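Local coordinates for mutual gliding-motility protein MglA (Myxococcus xanthus, PDB 6IZW) that is a gliding-motility protein of the ADP-ribosylation factor family whose P-loop fold holds 5'-guanosine-diphosphate-monothiophosphate and a magnesium ion, at residues Thr27-Ile32 / Leu76-Gly81; Thr51-Phe56 / Pro80-Tyr85; Ile138-Arg143 / Glu153-Leu158. All coordinates share one frame; numbering follows the deposited sequence.

Interaction 1 (Thr27-Ile32 / Leu76-Gly81); sequences TNLQYI and LYTVPG. With GSP (5'-guanosine-diphosphate-monothiophosphate), chain D.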
loop_
_atom_site.group_PDB
_atom_site.type_symbol
_atom_site.label_atom_id
_atom_site.label_comp_id
_atom_site.label_asym_id
_atom_site.label_seq_id
_atom_site.Cartn_x
_atom_site.Cartn_y
_atom_site.Cartn_z
ATOM N N THR A 27 6.539 -11.537 10.744
ATOM C CA THR A 27 7.307 -11.821 11.943
ATOM C C THR A 27 8.682 -11.142 11.902
ATOM O O THR A 27 9.169 -10.664 12.937
ATOM C CB THR A 27 7.411 -13.340 12.098
ATOM O OG1 THR A 27 6.086 -13.901 12.049
ATOM C CG2 THR A 27 8.086 -13.751 13.423
ATOM N N ASN A 28 9.324 -11.089 10.718
ATOM C CA ASN A 28 10.588 -10.365 10.597
ATOM C C ASN A 28 10.396 -8.920 11.049
ATOM O O ASN A 28 11.121 -8.424 11.920
ATOM C CB ASN A 28 11.101 -10.389 9.146
ATOM C CG ASN A 28 12.025 -11.574 8.825
ATOM O OD1 ASN A 28 13.246 -11.409 8.774
ATOM N ND2 ASN A 28 11.442 -12.753 8.530
ATOM N N LEU A 29 9.388 -8.240 10.486
ATOM C CA LEU A 29 9.153 -6.832 10.814
ATOM C C LEU A 29 8.765 -6.638 12.269
ATOM O O LEU A 29 9.162 -5.645 12.886
ATOM C CB LEU A 29 8.069 -6.234 9.926
ATOM C CG LEU A 29 8.695 -5.373 8.829
ATOM C CD1 LEU A 29 9.598 -6.277 8.010
ATOM C CD2 LEU A 29 7.643 -4.658 7.939
ATOM N N GLN A 30 7.963 -7.553 12.830
ATOM C CA GLN A 30 7.557 -7.408 14.225
ATOM C C GLN A 30 8.760 -7.500 15.148
ATOM O O GLN A 30 8.888 -6.714 16.093
ATOM C CB GLN A 30 6.527 -8.469 14.605
ATOM C CG GLN A 30 5.126 -8.092 14.199
ATOM C CD GLN A 30 4.195 -9.290 14.063
ATOM O OE1 GLN A 30 4.595 -10.462 14.234
ATOM N NE2 GLN A 30 2.940 -9.002 13.763
ATOM N N TYR A 31 9.649 -8.456 14.878
ATOM C CA TYR A 31 10.884 -8.560 15.633
ATOM C C TYR A 31 11.701 -7.275 15.547
ATOM O O TYR A 31 12.131 -6.746 16.569
ATOM C CB TYR A 31 11.709 -9.741 15.150
ATOM C CG TYR A 31 12.914 -9.913 16.042
ATOM C CD1 TYR A 31 12.796 -10.604 17.245
ATOM C CD2 TYR A 31 14.139 -9.326 15.735
ATOM C CE1 TYR A 31 13.856 -10.758 18.098
ATOM C CE2 TYR A 31 15.224 -9.461 16.601
ATOM C CZ TYR A 31 15.058 -10.187 17.785
ATOM O OH TYR A 31 16.077 -10.362 18.666
ATOM N N ILE A 32 11.945 -6.778 14.330
ATOM C CA ILE A 32 12.731 -5.555 14.148
ATOM C C ILE A 32 12.113 -4.405 14.933
ATOM O O ILE A 32 12.808 -3.664 15.637
ATOM C CB ILE A 32 12.855 -5.199 12.657
ATOM C CG1 ILE A 32 13.623 -6.276 11.893
ATOM C CG2 ILE A 32 13.498 -3.832 12.450
ATOM C CD1 ILE A 32 13.558 -6.076 10.390
ATOM N N LEU A 76 10.355 -0.246 5.200
ATOM C CA LEU A 76 10.243 -1.704 5.114
ATOM C C LEU A 76 8.801 -2.094 4.836
ATOM O O LEU A 76 7.885 -1.633 5.529
ATOM C CB LEU A 76 10.730 -2.395 6.393
ATOM C CG LEU A 76 12.134 -2.038 6.964
ATOM C CD1 LEU A 76 12.508 -2.935 8.158
ATOM C CD2 LEU A 76 13.191 -2.122 5.906
ATOM N N TYR A 77 8.602 -2.956 3.839
ATOM C CA TYR A 77 7.283 -3.486 3.526
ATOM C C TYR A 77 7.314 -5.008 3.493
ATOM O O TYR A 77 8.335 -5.618 3.149
ATOM C CB TYR A 77 6.790 -2.978 2.156
ATOM C CG TYR A 77 6.414 -1.525 2.106
ATOM C CD1 TYR A 77 7.387 -0.543 1.922
ATOM C CD2 TYR A 77 5.080 -1.120 2.212
ATOM C CE1 TYR A 77 7.051 0.821 1.857
ATOM C CE2 TYR A 77 4.727 0.246 2.156
ATOM C CZ TYR A 77 5.719 1.209 1.973
ATOM O OH TYR A 77 5.394 2.564 1.913
ATOM N N THR A 78 6.183 -5.619 3.846
ATOM C CA THR A 78 5.909 -6.997 3.482
ATOM C C THR A 78 4.675 -7.038 2.588
ATOM O O THR A 78 3.785 -6.195 2.695
ATOM C CB THR A 78 5.685 -7.899 4.715
ATOM O OG1 THR A 78 4.296 -7.886 5.087
ATOM C CG2 THR A 78 6.536 -7.420 5.881
ATOM N N VAL A 79 4.623 -8.023 1.706
ATOM C CA VAL A 79 3.493 -8.202 0.806
ATOM C C VAL A 79 2.541 -9.223 1.423
ATOM O O VAL A 79 2.939 -9.963 2.331
ATOM C CB VAL A 79 3.966 -8.664 -0.586
ATOM C CG1 VAL A 79 4.962 -7.680 -1.165
ATOM C CG2 VAL A 79 4.571 -10.084 -0.502
ATOM N N PRO A 80 1.291 -9.305 0.968
ATOM C CA PRO A 80 0.463 -10.478 1.279
ATOM C C PRO A 80 0.888 -11.649 0.414
ATOM O O PRO A 80 1.065 -11.512 -0.799
ATOM C CB PRO A 80 -0.958 -10.015 0.943
ATOM C CG PRO A 80 -0.766 -8.939 -0.077
ATOM C CD PRO A 80 0.540 -8.277 0.225
ATOM N N GLY A 81 1.082 -12.802 1.052
ATOM C CA GLY A 81 1.745 -13.897 0.403
ATOM C C GLY A 81 0.844 -14.926 -0.234
ATOM O O GLY A 81 1.299 -15.687 -1.092
HETATM P PG GSP D . 1.183 -13.820 5.136
HETATM O O3B GSP D . 2.248 -14.538 6.121
HETATM S S1G GSP D . -0.245 -14.835 5.120
HETATM O O2G GSP D . 1.790 -13.818 3.764
HETATM O O3G GSP D . 0.870 -12.390 5.578
HETATM P PB GSP D . 3.682 -14.056 6.670
HETATM O O1B GSP D . 3.707 -12.632 7.063
HETATM O O2B GSP D . 4.849 -14.418 5.857
HETATM P PA GSP D . 3.760 -14.579 9.443
HETATM O O1A GSP D . 4.874 -13.632 9.601
HETATM O O2A GSP D . 2.445 -13.977 9.798
HETATM O O3A GSP D . 3.744 -15.076 7.906
HETATM O "O5'" GSP D . 4.015 -15.968 10.205
HETATM C "C5'" GSP D . 3.113 -17.044 9.993
HETATM C "C4'" GSP D . 3.116 -18.024 11.155
HETATM O "O4'" GSP D . 4.345 -18.722 11.151
HETATM C "C3'" GSP D . 3.029 -17.316 12.507
HETATM O "O3'" GSP D . 2.323 -18.173 13.382
HETATM C "C2'" GSP D . 4.477 -17.217 12.944
HETATM O "O2'" GSP D . 4.640 -17.163 14.349
HETATM C "C1'" GSP D . 5.029 -18.518 12.381
HETATM N N9 GSP D . 6.475 -18.419 12.130
HETATM C C8 GSP D . 7.116 -17.400 11.465
HETATM N N7 GSP D . 8.436 -17.701 11.441
HETATM C C5 GSP D . 8.640 -18.889 12.078
HETATM C C6 GSP D . 9.781 -19.624 12.344
HETATM O O6 GSP D . 10.867 -19.221 11.964
HETATM N N1 GSP D . 9.713 -20.805 13.038
HETATM C C2 GSP D . 8.478 -21.257 13.464
HETATM N N2 GSP D . 8.415 -22.409 14.129
HETATM N N3 GSP D . 7.336 -20.516 13.215
HETATM C C4 GSP D . 7.413 -19.350 12.528
#
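Leu29, on the inner side of its helix, lays its branched end against Thr78 and Leu76 of the strand that ends beside the phosphates. The Leu29 and Thr78 side chains run past each other in opposite directions, so the contact is made along their flanks. Leu29 CD2 sits 3.6 Å from Thr78 CG2, and Leu29 CD1 flanks the same methyl at 3.9 Å. Threonine suits this place because it has two chemically different branches. With chi1 at 89°, CG2 stands opposite the carbonyl carbon and meets the leucine, while OG1 is turned to a hydrogen bond with Asp58. The hydroxyl branch thus serves the polar region near the magnesium ion, and the methyl closes the oily layer beneath the helix.

Two residues back along the strand, Leu76 points to the same side. Its CB packs 4.1 Å from Leu29 CD2, and its end meets Ile32 tip to tip, CD1 of Leu76 to CD1 of Ile32 at 4.0 Å. Between Leu76 and Thr78, Tyr77 points away from the helix, and its hydroxyl hydrogen-bonds Ser57 of the MglB chain. Long aliphatic side chains span the distance here: the axes of the short helix and strand segments approach to 9.3 Å, running roughly antiparallel, at 147°.

The start of the helical segment, beside the nucleotide, does different work. Thr27 holds O1A of 5'-guanosine-diphosphate-monothiophosphate twice, through OG1 at 2.7 Å and through its backbone N at 2.9 Å, as expected of the helix that follows a P-loop.

Helix 25-35 therefore lies across one face of the sheet, where Leu29 also touches Tyr17 of strand 10-18 and Ile32 reaches Leu60 and Leu62 of strand 54-67. Helix 176-192 flanks it through Val176.

Interaction 2 (Thr51-Phe56 / Pro80-Tyr85); sequences TDRTLF and PGQVFY. With MG (magnesium ion), chain E; GSP (5'-guanosine-diphosphate-monothiophosphate), chain D; SO4 (sulfate ion), chain G; SO4 (sulfate ion), chain F.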
loop_
_atom_site.group_PDB
_atom_site.type_symbol
_atom_site.label_atom_id
_atom_site.label_comp_id
_atom_site.label_asym_id
_atom_site.label_seq_id
_atom_site.Cartn_x
_atom_site.Cartn_y
_atom_site.Cartn_z
ATOM N N THR A 51 -7.319 -13.374 11.198
ATOM C CA THR A 51 -6.394 -14.432 11.579
ATOM C C THR A 51 -4.931 -14.020 11.388
ATOM O O THR A 51 -4.045 -14.883 11.378
ATOM C CB THR A 51 -6.706 -15.722 10.815
ATOM O OG1 THR A 51 -6.420 -15.550 9.421
ATOM C CG2 THR A 51 -8.175 -16.094 10.982
ATOM N N ASP A 52 -4.669 -12.717 11.233
ATOM C CA ASP A 52 -3.343 -12.097 11.193
ATOM C C ASP A 52 -2.611 -12.270 9.868
ATOM O O ASP A 52 -1.426 -11.882 9.759
ATOM C CB ASP A 52 -2.449 -12.612 12.329
ATOM C CG ASP A 52 -2.875 -12.079 13.668
ATOM O OD1 ASP A 52 -3.407 -10.939 13.709
ATOM O OD2 ASP A 52 -2.678 -12.794 14.675
ATOM N N ARG A 53 -3.243 -12.845 8.860
ATOM C CA ARG A 53 -2.634 -12.863 7.542
ATOM C C ARG A 53 -2.614 -11.453 6.983
ATOM O O ARG A 53 -3.574 -10.696 7.130
ATOM C CB ARG A 53 -3.399 -13.813 6.630
ATOM C CG ARG A 53 -3.577 -15.116 7.315
ATOM C CD ARG A 53 -4.164 -16.143 6.433
ATOM N NE ARG A 53 -3.123 -16.752 5.646
ATOM C CZ ARG A 53 -3.099 -18.023 5.287
ATOM N NH1 ARG A 53 -4.072 -18.844 5.653
ATOM N NH2 ARG A 53 -2.086 -18.464 4.560
ATOM N N THR A 54 -1.487 -11.077 6.400
ATOM C CA THR A 54 -1.393 -9.768 5.794
ATOM C C THR A 54 -2.308 -9.707 4.578
ATOM O O THR A 54 -2.303 -10.597 3.722
ATOM C CB THR A 54 0.049 -9.478 5.402
ATOM O OG1 THR A 54 0.879 -9.656 6.555
ATOM C CG2 THR A 54 0.195 -8.066 4.853
ATOM N N LEU A 55 -3.078 -8.640 4.508
ATOM C CA LEU A 55 -4.101 -8.436 3.499
ATOM C C LEU A 55 -3.673 -7.456 2.422
ATOM O O LEU A 55 -4.051 -7.621 1.257
ATOM C CB LEU A 55 -5.359 -7.927 4.202
ATOM C CG LEU A 55 -6.539 -7.323 3.493
ATOM C CD1 LEU A 55 -7.338 -8.441 2.846
ATOM C CD2 LEU A 55 -7.334 -6.662 4.597
ATOM N N PHE A 56 -2.870 -6.451 2.778
ATOM C CA PHE A 56 -2.378 -5.521 1.776
ATOM C C PHE A 56 -0.880 -5.336 1.949
ATOM O O PHE A 56 -0.118 -5.665 1.045
ATOM C CB PHE A 56 -3.122 -4.191 1.877
ATOM C CG PHE A 56 -2.962 -3.298 0.669
ATOM C CD1 PHE A 56 -2.253 -3.719 -0.439
ATOM C CD2 PHE A 56 -3.540 -2.033 0.660
ATOM C CE1 PHE A 56 -2.099 -2.891 -1.540
ATOM C CE2 PHE A 56 -3.396 -1.191 -0.435
ATOM C CZ PHE A 56 -2.670 -1.624 -1.547
ATOM N N PRO A 80 1.291 -9.305 0.968
ATOM C CA PRO A 80 0.463 -10.478 1.279
ATOM C C PRO A 80 0.888 -11.649 0.414
ATOM O O PRO A 80 1.065 -11.512 -0.799
ATOM C CB PRO A 80 -0.958 -10.015 0.943
ATOM C CG PRO A 80 -0.766 -8.939 -0.077
ATOM C CD PRO A 80 0.540 -8.277 0.225
ATOM N N GLY A 81 1.082 -12.802 1.052
ATOM C CA GLY A 81 1.745 -13.897 0.403
ATOM C C GLY A 81 0.844 -14.926 -0.234
ATOM O O GLY A 81 1.299 -15.687 -1.092
ATOM N N GLN A 82 -0.415 -14.985 0.178
ATOM C CA GLN A 82 -1.320 -15.962 -0.416
ATOM C C GLN A 82 -1.517 -15.639 -1.891
ATOM O O GLN A 82 -1.580 -14.468 -2.276
ATOM C CB GLN A 82 -2.657 -15.973 0.327
ATOM C CG GLN A 82 -2.523 -16.573 1.725
ATOM C CD GLN A 82 -3.817 -16.565 2.490
ATOM O OE1 GLN A 82 -4.152 -15.583 3.165
ATOM N NE2 GLN A 82 -4.569 -17.657 2.387
ATOM N N VAL A 83 -1.586 -16.695 -2.709
ATOM C CA VAL A 83 -1.578 -16.554 -4.170
ATOM C C VAL A 83 -2.593 -15.506 -4.639
ATOM O O VAL A 83 -2.253 -14.598 -5.406
ATOM C CB VAL A 83 -1.831 -17.921 -4.834
ATOM C CG1 VAL A 83 -1.838 -17.793 -6.364
ATOM C CG2 VAL A 83 -0.774 -18.912 -4.399
ATOM N N PHE A 84 -3.838 -15.587 -4.149
ATOM C CA PHE A 84 -4.926 -14.774 -4.691
ATOM C C PHE A 84 -4.837 -13.302 -4.343
ATOM O O PHE A 84 -5.707 -12.546 -4.814
ATOM C CB PHE A 84 -6.307 -15.309 -4.251
ATOM C CG PHE A 84 -6.601 -15.119 -2.795
ATOM C CD1 PHE A 84 -6.220 -16.093 -1.865
ATOM C CD2 PHE A 84 -7.263 -13.977 -2.349
ATOM C CE1 PHE A 84 -6.475 -15.927 -0.513
ATOM C CE2 PHE A 84 -7.521 -13.800 -0.998
ATOM C CZ PHE A 84 -7.119 -14.781 -0.067
ATOM N N TYR A 85 -3.841 -12.854 -3.569
ATOM C CA TYR A 85 -3.637 -11.424 -3.356
ATOM C C TYR A 85 -2.684 -10.818 -4.373
ATOM O O TYR A 85 -2.219 -9.689 -4.176
ATOM C CB TYR A 85 -3.098 -11.152 -1.951
ATOM C CG TYR A 85 -4.047 -11.445 -0.807
ATOM C CD1 TYR A 85 -5.290 -10.836 -0.728
ATOM C CD2 TYR A 85 -3.671 -12.299 0.225
ATOM C CE1 TYR A 85 -6.152 -11.101 0.341
ATOM C CE2 TYR A 85 -4.505 -12.559 1.294
ATOM C CZ TYR A 85 -5.747 -11.964 1.347
ATOM O OH TYR A 85 -6.578 -12.232 2.411
HETATM MG MG MG E . 2.098 -11.202 6.857
HETATM P PG GSP D . 1.183 -13.820 5.136
HETATM O O3B GSP D . 2.248 -14.538 6.121
HETATM S S1G GSP D . -0.245 -14.835 5.120
HETATM O O2G GSP D . 1.790 -13.818 3.764
HETATM O O3G GSP D . 0.870 -12.390 5.578
HETATM P PB GSP D . 3.682 -14.056 6.670
HETATM O O1B GSP D . 3.707 -12.632 7.063
HETATM O O2B GSP D . 4.849 -14.418 5.857
HETATM P PA GSP D . 3.760 -14.579 9.443
HETATM O O1A GSP D . 4.874 -13.632 9.601
HETATM O O2A GSP D . 2.445 -13.977 9.798
HETATM O O3A GSP D . 3.744 -15.076 7.906
HETATM O "O5'" GSP D . 4.015 -15.968 10.205
HETATM C "C5'" GSP D . 3.113 -17.044 9.993
HETATM C "C4'" GSP D . 3.116 -18.024 11.155
HETATM O "O4'" GSP D . 4.345 -18.722 11.151
HETATM C "C3'" GSP D . 3.029 -17.316 12.507
HETATM O "O3'" GSP D . 2.323 -18.173 13.382
HETATM C "C2'" GSP D . 4.477 -17.217 12.944
HETATM O "O2'" GSP D . 4.640 -17.163 14.349
HETATM C "C1'" GSP D . 5.029 -18.518 12.381
HETATM N N9 GSP D . 6.475 -18.419 12.130
HETATM C C8 GSP D . 7.116 -17.400 11.465
HETATM N N7 GSP D . 8.436 -17.701 11.441
HETATM C C5 GSP D . 8.640 -18.889 12.078
HETATM C C6 GSP D . 9.781 -19.624 12.344
HETATM O O6 GSP D . 10.867 -19.221 11.964
HETATM N N1 GSP D . 9.713 -20.805 13.038
HETATM C C2 GSP D . 8.478 -21.257 13.464
HETATM N N2 GSP D . 8.415 -22.409 14.129
HETATM N N3 GSP D . 7.336 -20.516 13.215
HETATM C C4 GSP D . 7.413 -19.350 12.528
HETATM S S SO4 G . -7.244 -18.559 7.591
HETATM O O1 SO4 G . -5.953 -17.947 7.890
HETATM O O2 SO4 G . -8.126 -17.549 6.987
HETATM O O3 SO4 G . -7.054 -19.683 6.658
HETATM O O4 SO4 G . -7.793 -19.033 8.867
HETATM S S SO4 F . -0.934 -20.093 -0.176
HETATM O O1 SO4 F . -1.548 -19.367 -1.290
HETATM O O2 SO4 F . -0.026 -19.202 0.539
HETATM O O3 SO4 F . -0.173 -21.272 -0.631
HETATM O O4 SO4 F . -1.992 -20.499 0.742
HETATM O O HOH W 1 1.152 -11.836 8.620
HETATM O O HOH W 2 -1.423 -13.229 2.803
HETATM O O HOH W 3 3.018 -10.271 5.240
#
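Oxygen O3G of 5'-guanosine-diphosphate-monothiophosphate is gripped twice, by the magnesium ion at 2.1 Å and by the backbone N of Thr54 at 2.8 Å, and the carbonyl oxygen of Thr54 lies against Pro80 CB. The two segments probably correspond to the two switch regions of small GTPases, meeting at the terminal phosphate of the P-loop fold. The hydroxyl of Thr54 is itself a metal ligand, OG1 lying 2.0 Å from the magnesium ion. Nucleotide oxygen O1B, two waters and Thr26 complete six ligands, and one of those waters also lies close to Asp52 O and to O2A of the nucleotide. On the other segment, Gly81 N makes a weak hydrogen bond to O2G; without a side chain, Gly81 lets that oxygen come close.

Farther out, the flat ends of Arg53 and Gln82 stack, their planes only 10° apart, and Gln82 CD lies over one guanidinium face, offset toward its rim. Although Gln82 OE1 is near Arg53 NE, it sits above the plane and not in line with the N-H. A bend at chi3 of 84° turns the arginine end so that its edge meets sulfur S1G and a sulfate ion, probably from the crystallisation liquor, whose O1 accepts a hydrogen bond from Arg53 NH1 at 3.1 Å, with an N-H...O angle of 160°.

The Tyr85 ring takes the Leu55 carbonyl oxygen over one face and Phe84 over the other, while Leu55 CD1 lies 3.8 Å from Tyr85 CE1. The Tyr85 hydroxyl reaches Asn37 of the MglB chain, placing this part of the contact at a subunit interface. Between the segments, one water donates to Thr54 O at 2.9 Å and accepts a weak bond from Gln82 N at 3.3 Å.

Interaction 3 (Ile138-Arg143 / Glu153-Leu158); sequences IQYNKR and EMRKAL. With GSP (5'-guanosine-diphosphate-monothiophosphate), chain D.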
loop_
_atom_site.group_PDB
_atom_site.type_symbol
_atom_site.label_atom_id
_atom_site.label_comp_id
_atom_site.label_asym_id
_atom_site.label_seq_id
_atom_site.Cartn_x
_atom_site.Cartn_y
_atom_site.Cartn_z
ATOM N N ILE A 138 18.127 -13.772 0.074
ATOM C CA ILE A 138 17.129 -14.768 0.426
ATOM C C ILE A 138 17.319 -15.223 1.870
ATOM O O ILE A 138 18.449 -15.421 2.342
ATOM C CB ILE A 138 17.117 -15.964 -0.547
ATOM C CG1 ILE A 138 16.105 -16.997 -0.055
ATOM C CG2 ILE A 138 18.437 -16.622 -0.643
ATOM C CD1 ILE A 138 15.507 -17.870 -1.164
ATOM N N GLN A 139 16.188 -15.390 2.566
ATOM C CA GLN A 139 16.124 -15.873 3.939
ATOM C C GLN A 139 15.478 -17.264 3.955
ATOM O O GLN A 139 14.332 -17.418 3.520
ATOM C CB GLN A 139 15.320 -14.890 4.802
ATOM C CG GLN A 139 15.184 -15.323 6.294
ATOM C CD GLN A 139 14.398 -14.332 7.131
ATOM O OE1 GLN A 139 13.219 -14.561 7.413
ATOM N NE2 GLN A 139 15.044 -13.225 7.545
ATOM N N TYR A 140 16.198 -18.274 4.455
ATOM C CA TYR A 140 15.581 -19.585 4.741
ATOM C C TYR A 140 15.058 -19.530 6.167
ATOM O O TYR A 140 15.816 -19.713 7.124
ATOM C CB TYR A 140 16.563 -20.747 4.591
ATOM C CG TYR A 140 17.297 -20.777 3.283
ATOM C CD1 TYR A 140 16.657 -20.423 2.106
ATOM C CD2 TYR A 140 18.646 -21.129 3.229
ATOM C CE1 TYR A 140 17.339 -20.424 0.890
ATOM C CE2 TYR A 140 19.341 -21.135 2.022
ATOM C CZ TYR A 140 18.674 -20.783 0.854
ATOM O OH TYR A 140 19.332 -20.798 -0.361
ATOM N N ASN A 141 13.778 -19.233 6.312
ATOM C CA ASN A 141 13.153 -19.082 7.611
ATOM C C ASN A 141 12.582 -20.429 8.090
ATOM O O ASN A 141 12.450 -21.379 7.322
ATOM C CB ASN A 141 12.068 -18.004 7.535
ATOM C CG ASN A 141 11.609 -17.542 8.917
ATOM O OD1 ASN A 141 12.418 -17.473 9.843
ATOM N ND2 ASN A 141 10.298 -17.281 9.074
ATOM N N LYS A 142 12.278 -20.500 9.392
ATOM C CA LYS A 142 11.699 -21.688 10.056
ATOM C C LYS A 142 12.697 -22.837 10.152
ATOM O O LYS A 142 12.315 -24.006 10.075
ATOM C CB LYS A 142 10.403 -22.170 9.392
ATOM C CG LYS A 142 9.381 -21.055 9.158
ATOM C CD LYS A 142 7.984 -21.597 8.999
ATOM C CE LYS A 142 7.015 -20.455 8.792
ATOM N NZ LYS A 142 5.588 -20.902 8.758
ATOM N N ARG A 143 13.968 -22.516 10.395
ATOM C CA ARG A 143 14.995 -23.545 10.568
ATOM C C ARG A 143 14.799 -24.357 11.840
ATOM O O ARG A 143 15.429 -25.410 11.991
ATOM C CB ARG A 143 16.395 -22.908 10.600
ATOM C CG ARG A 143 16.641 -21.963 9.454
ATOM C CD ARG A 143 16.513 -22.718 8.120
ATOM N NE ARG A 143 17.322 -23.951 8.136
ATOM C CZ ARG A 143 17.192 -24.956 7.273
ATOM N NH1 ARG A 143 16.291 -24.880 6.304
ATOM N NH2 ARG A 143 17.964 -26.043 7.382
ATOM N N GLU A 153 19.523 -28.357 0.037
ATOM C CA GLU A 153 18.384 -28.594 -0.843
ATOM C C GLU A 153 17.574 -27.319 -1.107
ATOM O O GLU A 153 16.952 -27.200 -2.166
ATOM C CB GLU A 153 17.512 -29.704 -0.251
ATOM N N MET A 154 17.562 -26.346 -0.187
ATOM C CA MET A 154 16.901 -25.074 -0.505
ATOM C C MET A 154 17.724 -24.241 -1.482
ATOM O O MET A 154 17.165 -23.544 -2.346
ATOM C CB MET A 154 16.641 -24.268 0.763
ATOM C CG MET A 154 15.908 -25.060 1.806
ATOM S SD MET A 154 14.796 -24.118 2.844
ATOM C CE MET A 154 13.872 -23.178 1.640
ATOM N N ARG A 155 19.046 -24.261 -1.329
ATOM C CA ARG A 155 19.922 -23.607 -2.300
ATOM C C ARG A 155 19.675 -24.135 -3.715
ATOM O O ARG A 155 19.514 -23.355 -4.662
ATOM C CB ARG A 155 21.382 -23.813 -1.903
ATOM C CG ARG A 155 22.347 -22.991 -2.728
ATOM C CD ARG A 155 23.776 -23.311 -2.339
ATOM N NE ARG A 155 24.055 -22.942 -0.957
ATOM C CZ ARG A 155 24.471 -23.786 -0.027
ATOM N NH1 ARG A 155 24.707 -23.348 1.198
ATOM N NH2 ARG A 155 24.646 -25.067 -0.318
ATOM N N LYS A 156 19.610 -25.462 -3.875
ATOM C CA LYS A 156 19.397 -26.029 -5.208
ATOM C C LYS A 156 18.048 -25.609 -5.790
ATOM O O LYS A 156 17.947 -25.314 -6.986
ATOM C CB LYS A 156 19.515 -27.552 -5.162
ATOM C CG LYS A 156 20.878 -28.061 -5.650
ATOM C CD LYS A 156 21.196 -29.479 -5.157
ATOM C CE LYS A 156 22.674 -29.603 -4.774
ATOM N NZ LYS A 156 23.080 -31.014 -4.500
ATOM N N ALA A 157 17.009 -25.544 -4.956
ATOM C CA ALA A 157 15.671 -25.222 -5.433
ATOM C C ALA A 157 15.444 -23.735 -5.669
ATOM O O ALA A 157 14.501 -23.379 -6.381
ATOM C CB ALA A 157 14.629 -25.720 -4.425
ATOM N N LEU A 158 16.248 -22.854 -5.066
ATOM C CA LEU A 158 15.864 -21.450 -4.963
ATOM C C LEU A 158 16.973 -20.477 -5.286
ATOM O O LEU A 158 16.680 -19.303 -5.531
ATOM C CB LEU A 158 15.350 -21.123 -3.545
ATOM C CG LEU A 158 14.096 -21.841 -3.047
ATOM C CD1 LEU A 158 13.830 -21.574 -1.555
ATOM C CD2 LEU A 158 12.927 -21.416 -3.883
HETATM P PG GSP D . 1.183 -13.820 5.136
HETATM O O3B GSP D . 2.248 -14.538 6.121
HETATM S S1G GSP D . -0.245 -14.835 5.120
HETATM O O2G GSP D . 1.790 -13.818 3.764
HETATM O O3G GSP D . 0.870 -12.390 5.578
HETATM P PB GSP D . 3.682 -14.056 6.670
HETATM O O1B GSP D . 3.707 -12.632 7.063
HETATM O O2B GSP D . 4.849 -14.418 5.857
HETATM P PA GSP D . 3.760 -14.579 9.443
HETATM O O1A GSP D . 4.874 -13.632 9.601
HETATM O O2A GSP D . 2.445 -13.977 9.798
HETATM O O3A GSP D . 3.744 -15.076 7.906
HETATM O "O5'" GSP D . 4.015 -15.968 10.205
HETATM C "C5'" GSP D . 3.113 -17.044 9.993
HETATM C "C4'" GSP D . 3.116 -18.024 11.155
HETATM O "O4'" GSP D . 4.345 -18.722 11.151
HETATM C "C3'" GSP D . 3.029 -17.316 12.507
HETATM O "O3'" GSP D . 2.323 -18.173 13.382
HETATM C "C2'" GSP D . 4.477 -17.217 12.944
HETATM O "O2'" GSP D . 4.640 -17.163 14.349
HETATM C "C1'" GSP D . 5.029 -18.518 12.381
HETATM N N9 GSP D . 6.475 -18.419 12.130
HETATM C C8 GSP D . 7.116 -17.400 11.465
HETATM N N7 GSP D . 8.436 -17.701 11.441
HETATM C C5 GSP D . 8.640 -18.889 12.078
HETATM C C6 GSP D . 9.781 -19.624 12.344
HETATM O O6 GSP D . 10.867 -19.221 11.964
HETATM N N1 GSP D . 9.713 -20.805 13.038
HETATM C C2 GSP D . 8.478 -21.257 13.464
HETATM N N2 GSP D . 8.415 -22.409 14.129
HETATM N N3 GSP D . 7.336 -20.516 13.215
HETATM C C4 GSP D . 7.413 -19.350 12.528
#
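This is an apolar contact with a Met-aromatic pair at its heart, joining strand 136-141 to helix 151-158 within a beta-alpha-beta unit, where Tyr140 meets Met154. The methionine CB lies over the ring face, 4.0 Å from the Tyr140 ring centroid and 12° off the ring normal, a CH-pi contact. Its chain then slides past the tyrosine in the opposite direction and bends at chi3 (49°), bringing Met154 SD to an oblique position, 4.7 Å from the same centroid. Flexible methionine suits this surface, because one side chain follows the ring and still offers its sulfur to the edge of the Arg143 guanidinium, NH1 lying 3.8 Å from SD.

One turn farther along the helix, Leu158 crosses Ile138 at about a right angle, Ile138 CD1 packing 4.0 Å from Leu158 CB. Strand alternation turns Asn141 away from the helix, and its ND2 bonds N7 of the nucleotide at 3.0 Å, consistent with the NKxD motif of small GTPases.

Polar ends pair elsewhere: Tyr140 OH and Arg155 both bind Glu165, and Arg143 NH1 bonds Ser105 and Val149. Helix and strand are thus joined by dispersion and weak polarisation, with stronger bonds at the margins.

How the interactions relate
All three contacts reach the same sheet and the same nucleotide, but at different points. Interaction 1 is the most central, an aliphatic layer between helix and strand, about 7 Å from the chain centre; interactions 2 and 3 have their centres about 15 and 14 Å out, though each is largely buried. Interactions 1 and 2 share Pro80 and Gly81, so the strand under the helix runs directly into the phosphate-facing loop, where metal and polar bonds take over and MglB lies alongside. Interaction 3 lies near the base, where strand 136-141 pairs sulfur and aromatic packing on one side with nucleotide contacts on the other; a probable hydrogen bond from Asn28 to Gln139 links it to interaction 1.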